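Local coordinates for protein alpha-galactosidase (Umbelopsis vinacea, PDB 3A5V) that probably hydrolyses terminal alpha-linked galactose residues from galactosides, as a tetrameric, N-glycosylated member of glycoside hydrolase family 27, at residues Q251-R255 and T280-I284; V190-F194 and E243-M249; D310-F314 and V325-G331. All blocks are in the same frame, centred on the assembly; numbering follows the deposited sequence. Where two conformers were deposited one is given.

Contact 1 of 3, residues Q251-R255 and T280-I284; sequences QEEYR and TTKEI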
loop_
_atom_site.group_PDB
_atom_site.type_symbol
_atom_site.label_atom_id
_atom_site.label_comp_id
_atom_site.label_asym_id
_atom_site.label_seq_id
_atom_site.Cartn_x
_atom_site.Cartn_y
_atom_site.Cartn_z
ATOM N N GLN A 251 30.426 -22.829 6.578
ATOM C CA GLN A 251 30.767 -22.999 5.169
ATOM C C GLN A 251 29.565 -23.361 4.274
ATOM O O GLN A 251 29.454 -22.849 3.159
ATOM C CB GLN A 251 31.955 -23.948 4.923
ATOM C CG GLN A 251 32.640 -23.647 3.571
ATOM C CD GLN A 251 33.477 -24.801 3.029
ATOM O OE1 GLN A 251 33.227 -25.961 3.329
ATOM N NE2 GLN A 251 34.465 -24.477 2.202
ATOM N N GLU A 252 28.690 -24.245 4.747
ATOM C CA GLU A 252 27.517 -24.623 3.943
ATOM C C GLU A 252 26.550 -23.439 3.768
ATOM O O GLU A 252 25.940 -23.268 2.700
ATOM C CB GLU A 252 26.801 -25.855 4.528
ATOM C CG GLU A 252 27.624 -27.181 4.413
ATOM C CD GLU A 252 28.165 -27.454 3.002
ATOM O OE1 GLU A 252 27.434 -27.238 2.020
ATOM O OE2 GLU A 252 29.344 -27.874 2.870
ATOM N N GLU A 253 26.406 -22.628 4.812
ATOM C CA GLU A 253 25.621 -21.385 4.694
ATOM C C GLU A 253 26.210 -20.418 3.655
ATOM O O GLU A 253 25.469 -19.881 2.851
ATOM C CB GLU A 253 25.487 -20.697 6.049
ATOM C CG GLU A 253 24.534 -21.436 6.977
ATOM C CD GLU A 253 24.577 -20.945 8.425
ATOM O OE1 GLU A 253 25.560 -20.294 8.853
ATOM O OE2 GLU A 253 23.604 -21.235 9.136
ATOM N N TYR A 254 27.533 -20.193 3.682
ATOM C CA TYR A 254 28.200 -19.388 2.642
ATOM C C TYR A 254 28.061 -20.005 1.257
ATOM O O TYR A 254 27.925 -19.277 0.257
ATOM C CB TYR A 254 29.692 -19.169 2.939
ATOM C CG TYR A 254 29.937 -18.160 4.040
ATOM C CD1 TYR A 254 29.180 -16.975 4.114
ATOM C CD2 TYR A 254 30.922 -18.388 5.016
ATOM C CE1 TYR A 254 29.394 -16.041 5.141
ATOM C CE2 TYR A 254 31.151 -17.457 6.053
ATOM C CZ TYR A 254 30.384 -16.294 6.105
ATOM O OH TYR A 254 30.602 -15.393 7.134
ATOM N N ARG A 255 28.118 -21.337 1.183
ATOM C CA ARG A 255 27.946 -21.984 -0.110
ATOM C C ARG A 255 26.550 -21.691 -0.673
ATOM O O ARG A 255 26.389 -21.439 -1.870
ATOM C CB ARG A 255 28.193 -23.499 -0.015
ATOM C CG ARG A 255 28.250 -24.176 -1.391
ATOM C CD ARG A 255 28.181 -25.698 -1.268
ATOM N NE ARG A 255 29.172 -26.240 -0.334
ATOM C CZ ARG A 255 30.473 -26.363 -0.588
ATOM N NH1 ARG A 255 30.986 -25.950 -1.754
ATOM N NH2 ARG A 255 31.274 -26.897 0.338
ATOM N N THR A 280 39.098 -22.254 3.073
ATOM C CA THR A 280 37.643 -22.381 3.128
ATOM C C THR A 280 36.947 -21.309 2.264
ATOM O O THR A 280 35.966 -21.601 1.567
ATOM C CB THR A 280 37.189 -22.252 4.600
ATOM O OG1 THR A 280 38.046 -23.058 5.423
ATOM C CG2 THR A 280 35.742 -22.695 4.789
ATOM N N THR A 281 37.460 -20.085 2.311
ATOM C CA THR A 281 36.924 -19.005 1.487
ATOM C C THR A 281 37.222 -19.250 -0.006
ATOM O O THR A 281 36.344 -19.069 -0.858
ATOM C CB THR A 281 37.421 -17.622 1.978
ATOM O OG1 THR A 281 36.816 -17.351 3.262
ATOM C CG2 THR A 281 37.022 -16.513 0.992
ATOM N N LYS A 282 38.443 -19.693 -0.315
ATOM C CA LYS A 282 38.825 -19.917 -1.723
ATOM C C LYS A 282 37.918 -20.970 -2.361
ATOM O O LYS A 282 37.522 -20.840 -3.506
ATOM C CB LYS A 282 40.284 -20.380 -1.831
ATOM C CG LYS A 282 41.336 -19.335 -1.464
ATOM C CD LYS A 282 42.767 -19.934 -1.584
ATOM C CE LYS A 282 43.824 -18.873 -1.269
ATOM N NZ LYS A 282 45.223 -19.443 -1.185
ATOM N N GLU A 283 37.604 -22.022 -1.607
ATOM C CA GLU A 283 36.718 -23.089 -2.098
ATOM C C GLU A 283 35.380 -22.526 -2.593
ATOM O O GLU A 283 34.836 -22.987 -3.609
ATOM C CB GLU A 283 36.497 -24.134 -0.998
ATOM C CG GLU A 283 35.678 -25.339 -1.442
ATOM C CD GLU A 283 35.491 -26.390 -0.347
ATOM O OE1 GLU A 283 36.296 -26.423 0.624
ATOM O OE2 GLU A 283 34.520 -27.173 -0.465
ATOM N N ILE A 284 34.859 -21.527 -1.879
ATOM C CA ILE A 284 33.559 -20.913 -2.229
ATOM C C ILE A 284 33.656 -19.847 -3.345
ATOM O O ILE A 284 32.820 -19.795 -4.255
ATOM C CB ILE A 284 32.845 -20.308 -0.970
ATOM C CG1 ILE A 284 32.663 -21.363 0.155
ATOM C CG2 ILE A 284 31.481 -19.633 -1.356
ATOM C CD1 ILE A 284 31.846 -22.637 -0.246
HETATM O O HOH W 1 33.480 -26.999 -2.806
#
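Helix segments 251-255 and 280-284 run in nearly the same direction, their axes 10.3 Å apart at closest approach and crossing at -25°, and their backbones draw nearest where Arg255 faces Ile284. Gln251 reaches over the gap with its chain extended. Its amide NE2 gives a nearly straight bond of 3.1 Å to Glu283 OE1, in the plane of the amide but from above the carboxylate, and a weak second bond to the carbonyl Thr280 O. The methyl CG2 of Thr280 lies against Gln251 CG at 3.5 Å. Both helices belong to the TIM-barrel part of the enzyme: helix 251-263 follows barrel strand 236-238, and helix 279-285 comes after strand 268-270. Beneath this polar layer, Ile284 CD1 sits under one face of the Arg255 guanidinium, 3.7 Å from NH1. A bend at chi3 (-52°) turns the Arg255 guanidinium to a place between two acids, which share it: NE meets Glu252 OE1 at 3.1 Å, and NH2 makes a weak salt bridge of 3.4 Å to Glu283 OE2. With an alanine in place of Arg255, Glu252 and Glu283 would probably lose their shared positive mate and Ile284 CD1 its cover. Water 1 links Arg255 NH1 to Glu283 OE2, and Trp364 adds a cation-pi contact to the arginine.

Contact 2 of 3, residues V190-F194 and E243-M249; sequences VYDNF and EVGNGGM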
loop_
_atom_site.group_PDB
_atom_site.type_symbol
_atom_site.label_atom_id
_atom_site.label_comp_id
_atom_site.label_asym_id
_atom_site.label_seq_id
_atom_site.Cartn_x
_atom_site.Cartn_y
_atom_site.Cartn_z
ATOM N N VAL A 190 22.251 -6.914 3.200
ATOM C CA VAL A 190 22.543 -8.205 3.800
ATOM C C VAL A 190 23.421 -7.982 5.034
ATOM O O VAL A 190 24.083 -6.957 5.153
ATOM C CB VAL A 190 23.227 -9.171 2.757
ATOM C CG1 VAL A 190 24.704 -8.743 2.446
ATOM C CG2 VAL A 190 23.136 -10.622 3.214
ATOM N N TYR A 191 23.362 -8.910 5.982
ATOM C CA TYR A 191 24.381 -9.003 7.014
ATOM C C TYR A 191 24.898 -10.428 7.126
ATOM O O TYR A 191 24.360 -11.347 6.478
ATOM C CB TYR A 191 23.920 -8.456 8.369
ATOM C CG TYR A 191 22.891 -9.248 9.156
ATOM C CD1 TYR A 191 21.730 -9.763 8.563
ATOM C CD2 TYR A 191 23.052 -9.403 10.542
ATOM C CE1 TYR A 191 20.753 -10.452 9.347
ATOM C CE2 TYR A 191 22.118 -10.062 11.312
ATOM C CZ TYR A 191 20.971 -10.589 10.715
ATOM O OH TYR A 191 20.073 -11.236 11.529
ATOM N N ASP A 192 25.938 -10.609 7.943
ATOM C CA ASP A 192 26.674 -11.877 7.978
ATOM C C ASP A 192 25.905 -12.894 8.811
ATOM O O ASP A 192 26.359 -13.321 9.888
ATOM C CB ASP A 192 28.085 -11.636 8.541
ATOM C CG ASP A 192 29.022 -12.810 8.326
ATOM O OD1 ASP A 192 28.687 -13.748 7.565
ATOM O OD2 ASP A 192 30.106 -12.789 8.943
ATOM N N ASN A 193 24.728 -13.275 8.321
ATOM C CA ASN A 193 23.831 -14.143 9.063
ATOM C C ASN A 193 22.864 -14.882 8.138
ATOM O O ASN A 193 22.239 -14.266 7.258
ATOM C CB ASN A 193 23.055 -13.308 10.087
ATOM C CG ASN A 193 22.358 -14.165 11.124
ATOM O OD1 ASN A 193 21.465 -14.942 10.791
ATOM N ND2 ASN A 193 22.762 -14.019 12.396
ATOM N N PHE A 194 22.716 -16.192 8.336
ATOM C CA PHE A 194 21.974 -16.996 7.345
ATOM C C PHE A 194 20.462 -16.783 7.337
ATOM O O PHE A 194 19.855 -16.706 6.260
ATOM C CB PHE A 194 22.289 -18.504 7.450
ATOM C CG PHE A 194 21.621 -19.337 6.363
ATOM C CD1 PHE A 194 22.122 -19.334 5.057
ATOM C CD2 PHE A 194 20.474 -20.081 6.647
ATOM C CE1 PHE A 194 21.501 -20.081 4.039
ATOM C CE2 PHE A 194 19.843 -20.845 5.653
ATOM C CZ PHE A 194 20.363 -20.848 4.339
ATOM N N GLU A 243 29.190 -12.029 1.819
ATOM C CA GLU A 243 29.736 -12.049 3.191
ATOM C C GLU A 243 30.779 -13.156 3.436
ATOM O O GLU A 243 31.327 -13.269 4.540
ATOM C CB GLU A 243 28.587 -12.200 4.209
ATOM C CG GLU A 243 27.622 -11.010 4.245
ATOM C CD GLU A 243 28.128 -9.835 5.087
ATOM O OE1 GLU A 243 29.223 -9.927 5.685
ATOM O OE2 GLU A 243 27.410 -8.816 5.164
ATOM N N VAL A 244 31.043 -13.967 2.410
ATOM C CA VAL A 244 31.905 -15.152 2.532
ATOM C C VAL A 244 33.263 -14.874 3.215
ATOM O O VAL A 244 34.059 -14.027 2.760
ATOM C CB VAL A 244 32.139 -15.828 1.167
ATOM C CG1 VAL A 244 32.936 -17.135 1.367
ATOM C CG2 VAL A 244 30.782 -16.100 0.452
ATOM N N GLY A 245 33.505 -15.563 4.322
ATOM C CA GLY A 245 34.770 -15.424 5.032
ATOM C C GLY A 245 34.695 -14.539 6.256
ATOM O O GLY A 245 35.636 -14.511 7.060
ATOM N N ASN A 246 33.596 -13.800 6.405
ATOM C CA ASN A 246 33.484 -12.869 7.542
ATOM C C ASN A 246 33.242 -13.556 8.896
ATOM O O ASN A 246 33.575 -12.991 9.946
ATOM C CB ASN A 246 32.508 -11.715 7.241
ATOM C CG ASN A 246 33.031 -10.785 6.135
ATOM O OD1 ASN A 246 34.253 -10.721 5.873
ATOM N ND2 ASN A 246 32.116 -10.071 5.474
ATOM N N GLY A 247 32.713 -14.780 8.879
ATOM C CA GLY A 247 32.723 -15.615 10.094
ATOM C C GLY A 247 31.392 -15.848 10.805
ATOM O O GLY A 247 31.308 -16.716 11.666
ATOM N N GLY A 248 30.364 -15.070 10.460
ATOM C CA GLY A 248 29.042 -15.185 11.110
ATOM C C GLY A 248 28.171 -16.286 10.507
ATOM O O GLY A 248 27.088 -16.567 11.010
ATOM N N MET A 249 28.637 -16.895 9.414
ATOM C CA MET A 249 27.992 -18.074 8.835
ATOM C C MET A 249 29.000 -19.225 8.746
ATOM O O MET A 249 30.202 -18.988 8.723
ATOM C CB MET A 249 27.452 -17.762 7.425
ATOM C CG MET A 249 26.350 -16.702 7.386
ATOM S SD MET A 249 25.650 -16.530 5.721
ATOM C CE MET A 249 26.021 -14.815 5.342
HETATM O O HOH W 2 24.476 -17.507 10.226
#
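Neither 190-194 nor 243-249 is regular helix or strand; the two loops come closest where Asp192 CA lies 5.1 Å from Gly248 CA. Asp192 stands at the centre of an inverse gamma turn, while Glu243 to Asn246 form a type II beta turn. The loops follow strands 183-185 and 236-238, neighbours in the parallel barrel sheet, so the contact joins two adjacent strand-to-helix loops of the TIM barrel.

Asp192 carries the contact. With CG anti to the backbone N (chi1 -167°), its carboxylate extends into the curl of the second loop, where OD2 accepts a 2.8 Å bond from Gly248 N. The donor approaches from above the carboxylate plane. Asn246 CB presses on the same oxygen at 3.1 Å, and Tyr254, on helix 251-263, bonds to Asp192 OD1 through its hydroxyl. At Gly248 a CB would run into the carbonyl Asp192 O.

Glu243 folds back at chi2 (-82°) and lays its carboxylate against the backbone of Tyr191 and Asp192, with OE1 3.5 Å from Asp192 CB. That same OE1 accepts a bond of 2.9 Å from Asn246 ND2, and lies in the plane of that amide, a bond that ties the acid across the beta turn. Asp192 OD1 and Glu243 OE1 are 4.3 Å apart, and this closeness of like charges may be eased by the hydrogen bonds each acid receives.

Beyond the acids, Met249 slides under the first loop. Its methyl CE reaches the gamma turn, 3.6 Å from Asn193 N, and SD lies beside Phe194 CB. Water 2 bridges the backbones, accepting from Phe194 N at 2.9 Å and donating to Gly248 O.

Contact 3 of 3, residues D310-F314 and V325-G331; sequences DQQLF and VILLNAG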
loop_
_atom_site.group_PDB
_atom_site.type_symbol
_atom_site.label_atom_id
_atom_site.label_comp_id
_atom_site.label_asym_id
_atom_site.label_seq_id
_atom_site.Cartn_x
_atom_site.Cartn_y
_atom_site.Cartn_z
ATOM N N ASP A 310 10.608 -26.346 4.306
ATOM C CA ASP A 310 11.875 -25.613 4.292
ATOM C C ASP A 310 12.751 -25.920 3.061
ATOM O O ASP A 310 13.895 -25.455 2.966
ATOM C CB ASP A 310 12.689 -26.015 5.529
ATOM C CG ASP A 310 12.209 -25.345 6.796
ATOM O OD1 ASP A 310 11.718 -24.198 6.720
ATOM O OD2 ASP A 310 12.341 -25.972 7.871
ATOM N N GLN A 311 12.226 -26.713 2.135
ATOM C CA GLN A 311 12.975 -27.064 0.920
ATOM C C GLN A 311 12.551 -26.221 -0.274
ATOM O O GLN A 311 11.362 -25.863 -0.405
ATOM C CB GLN A 311 12.782 -28.540 0.606
ATOM C CG GLN A 311 13.351 -29.445 1.700
ATOM C CD GLN A 311 13.242 -30.908 1.345
ATOM O OE1 GLN A 311 12.933 -31.259 0.202
ATOM N NE2 GLN A 311 13.489 -31.776 2.323
ATOM N N GLN A 312 13.523 -25.889 -1.134
ATOM C CA GLN A 312 13.270 -25.102 -2.353
ATOM C C GLN A 312 14.014 -25.715 -3.539
ATOM O O GLN A 312 15.111 -26.258 -3.370
ATOM C CB GLN A 312 13.692 -23.638 -2.165
ATOM C CG GLN A 312 13.123 -23.022 -0.864
ATOM C CD GLN A 312 13.393 -21.534 -0.724
ATOM O OE1 GLN A 312 13.814 -20.858 -1.670
ATOM N NE2 GLN A 312 13.126 -21.013 0.468
ATOM N N LEU A 313 13.395 -25.644 -4.717
ATOM C CA LEU A 313 14.020 -26.092 -5.972
ATOM C C LEU A 313 14.165 -24.892 -6.914
ATOM O O LEU A 313 13.195 -24.151 -7.122
ATOM C CB LEU A 313 13.149 -27.160 -6.666
ATOM C CG LEU A 313 13.590 -27.604 -8.077
ATOM C CD1 LEU A 313 14.944 -28.307 -8.005
ATOM C CD2 LEU A 313 12.544 -28.496 -8.764
ATOM N N PHE A 314 15.361 -24.716 -7.477
ATOM C CA PHE A 314 15.597 -23.712 -8.517
ATOM C C PHE A 314 16.029 -24.405 -9.810
ATOM O O PHE A 314 16.726 -25.438 -9.780
ATOM C CB PHE A 314 16.696 -22.720 -8.106
ATOM C CG PHE A 314 16.329 -21.837 -6.931
ATOM C CD1 PHE A 314 16.361 -22.333 -5.620
ATOM C CD2 PHE A 314 15.989 -20.498 -7.137
ATOM C CE1 PHE A 314 16.031 -21.502 -4.527
ATOM C CE2 PHE A 314 15.664 -19.664 -6.065
ATOM C CZ PHE A 314 15.686 -20.171 -4.752
ATOM N N VAL A 325 20.409 -26.570 -11.955
ATOM C CA VAL A 325 19.410 -27.030 -10.991
ATOM C C VAL A 325 19.997 -26.915 -9.599
ATOM O O VAL A 325 21.125 -27.353 -9.355
ATOM C CB VAL A 325 18.908 -28.479 -11.290
ATOM C CG1 VAL A 325 17.964 -28.994 -10.186
ATOM C CG2 VAL A 325 18.181 -28.513 -12.649
ATOM N N ILE A 326 19.241 -26.303 -8.692
ATOM C CA ILE A 326 19.678 -26.170 -7.297
ATOM C C ILE A 326 18.652 -26.737 -6.325
ATOM O O ILE A 326 17.481 -26.315 -6.319
ATOM C CB ILE A 326 19.948 -24.687 -6.906
ATOM C CG1 ILE A 326 20.929 -24.043 -7.895
ATOM C CG2 ILE A 326 20.478 -24.596 -5.466
ATOM C CD1 ILE A 326 20.723 -22.581 -8.094
ATOM N N LEU A 327 19.103 -27.672 -5.488
ATOM C CA LEU A 327 18.308 -28.152 -4.355
ATOM C C LEU A 327 18.744 -27.366 -3.135
ATOM O O LEU A 327 19.922 -27.365 -2.784
ATOM C CB LEU A 327 18.547 -29.655 -4.115
ATOM C CG LEU A 327 18.323 -30.554 -5.334
ATOM C CD1 LEU A 327 18.964 -31.922 -5.079
ATOM C CD2 LEU A 327 16.838 -30.668 -5.626
ATOM N N LEU A 328 17.803 -26.690 -2.494
ATOM C CA LEU A 328 18.153 -25.865 -1.335
ATOM C C LEU A 328 17.364 -26.343 -0.126
ATOM O O LEU A 328 16.124 -26.424 -0.154
ATOM C CB LEU A 328 17.885 -24.376 -1.614
ATOM C CG LEU A 328 18.214 -23.326 -0.540
ATOM C CD1 LEU A 328 18.422 -21.981 -1.235
ATOM C CD2 LEU A 328 17.085 -23.206 0.474
ATOM N N ASN A 329 18.105 -26.619 0.936
ATOM C CA ASN A 329 17.565 -27.133 2.177
ATOM C C ASN A 329 17.724 -26.074 3.272
ATOM O O ASN A 329 18.784 -25.961 3.882
ATOM C CB ASN A 329 18.285 -28.429 2.572
ATOM C CG ASN A 329 17.807 -28.978 3.932
ATOM O OD1 ASN A 329 16.765 -28.570 4.443
ATOM N ND2 ASN A 329 18.591 -29.871 4.521
ATOM N N ALA A 330 16.668 -25.302 3.508
ATOM C CA ALA A 330 16.699 -24.270 4.546
ATOM C C ALA A 330 16.420 -24.804 5.953
ATOM O O ALA A 330 16.384 -24.016 6.916
ATOM C CB ALA A 330 15.724 -23.126 4.207
ATOM N N GLY A 331 16.211 -26.122 6.065
ATOM C CA GLY A 331 15.974 -26.781 7.349
ATOM C C GLY A 331 17.241 -26.950 8.168
ATOM O O GLY A 331 18.348 -26.866 7.629
#
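The Phe314 ring has the carbonyl Ile326 O at its edge, near the ring plane, while Leu328 CD1 approaches obliquely, 4.1 Å from Phe314 CE1. Phe314 and Leu328 lie side by side and point the same way. With CG anti to the carbonyl carbon (chi1 -66°), the ring leans back along the strand toward Leu328. Phe314 CB faces Ile326 CB at 4.0 Å. Gln312 belongs to this face too: its CG runs beside Leu328 CD2, and its amide oxygen OE1 is held by Arg304. Helices 217-227 and 251-263 cover this side, with Ile260 against both Phe314 and Leu328.

The other face carries Gln311, Leu313, Leu327 and Asn329. Leu313 CD1 touches two aliphatic neighbours, 3.8 Å from Val325 CG1 and equally far from Leu327 CD2, and Ala339 of strand 335-340 packs on the same leucine.

Between the faces, the antiparallel backbones pair in strict alternation. Gln312 with Leu328 and Phe314 with Ile326 are hydrogen-bonded pairs, each bonded both ways; Phe314 N to Ile326 O, at 2.9 Å, is nearly straight. Leu313 with Leu327 and Gln311 with Asn329 are non-hydrogen-bonded pairs. Past the last pair, Ala330 N still bonds to Asp310 O at 2.8 Å. There Asn329 OD1 accepts from Gly331 N at 3.0 Å in an Asx turn, met from above its carbonyl plane, while Asn329 ND2 is bonded to Ser333 O. The whole is a beta hairpin of strands 311-318 and 322-329, extended by strands 303-308 and 384-390 into the antiparallel sheet of the C-terminal beta-sandwich domain.

Overall arrangement
Contacts 1 and 2 belong to the TIM-barrel domain and touch one another: the Tyr254 hydroxyl of contact 1 also reaches Gly247 N of contact 2, probably as a hydrogen bond. Contact 3 lies in the C-terminal domain, about 17 Å from contact 1 and 19 Å from contact 2, centre to centre, and touches neither. It is the buried one, largely apolar on its helix-covered face and knit by regular backbone bonds. The other two are partly buried and depend more on charged and amide groups, with a salt-bridge network between helices in contact 1 and carboxylates set among loop backbones in contact 2. Helix 251-263 links all three, supplying one side of contact 1, packing on contact 2 and covering contact 3.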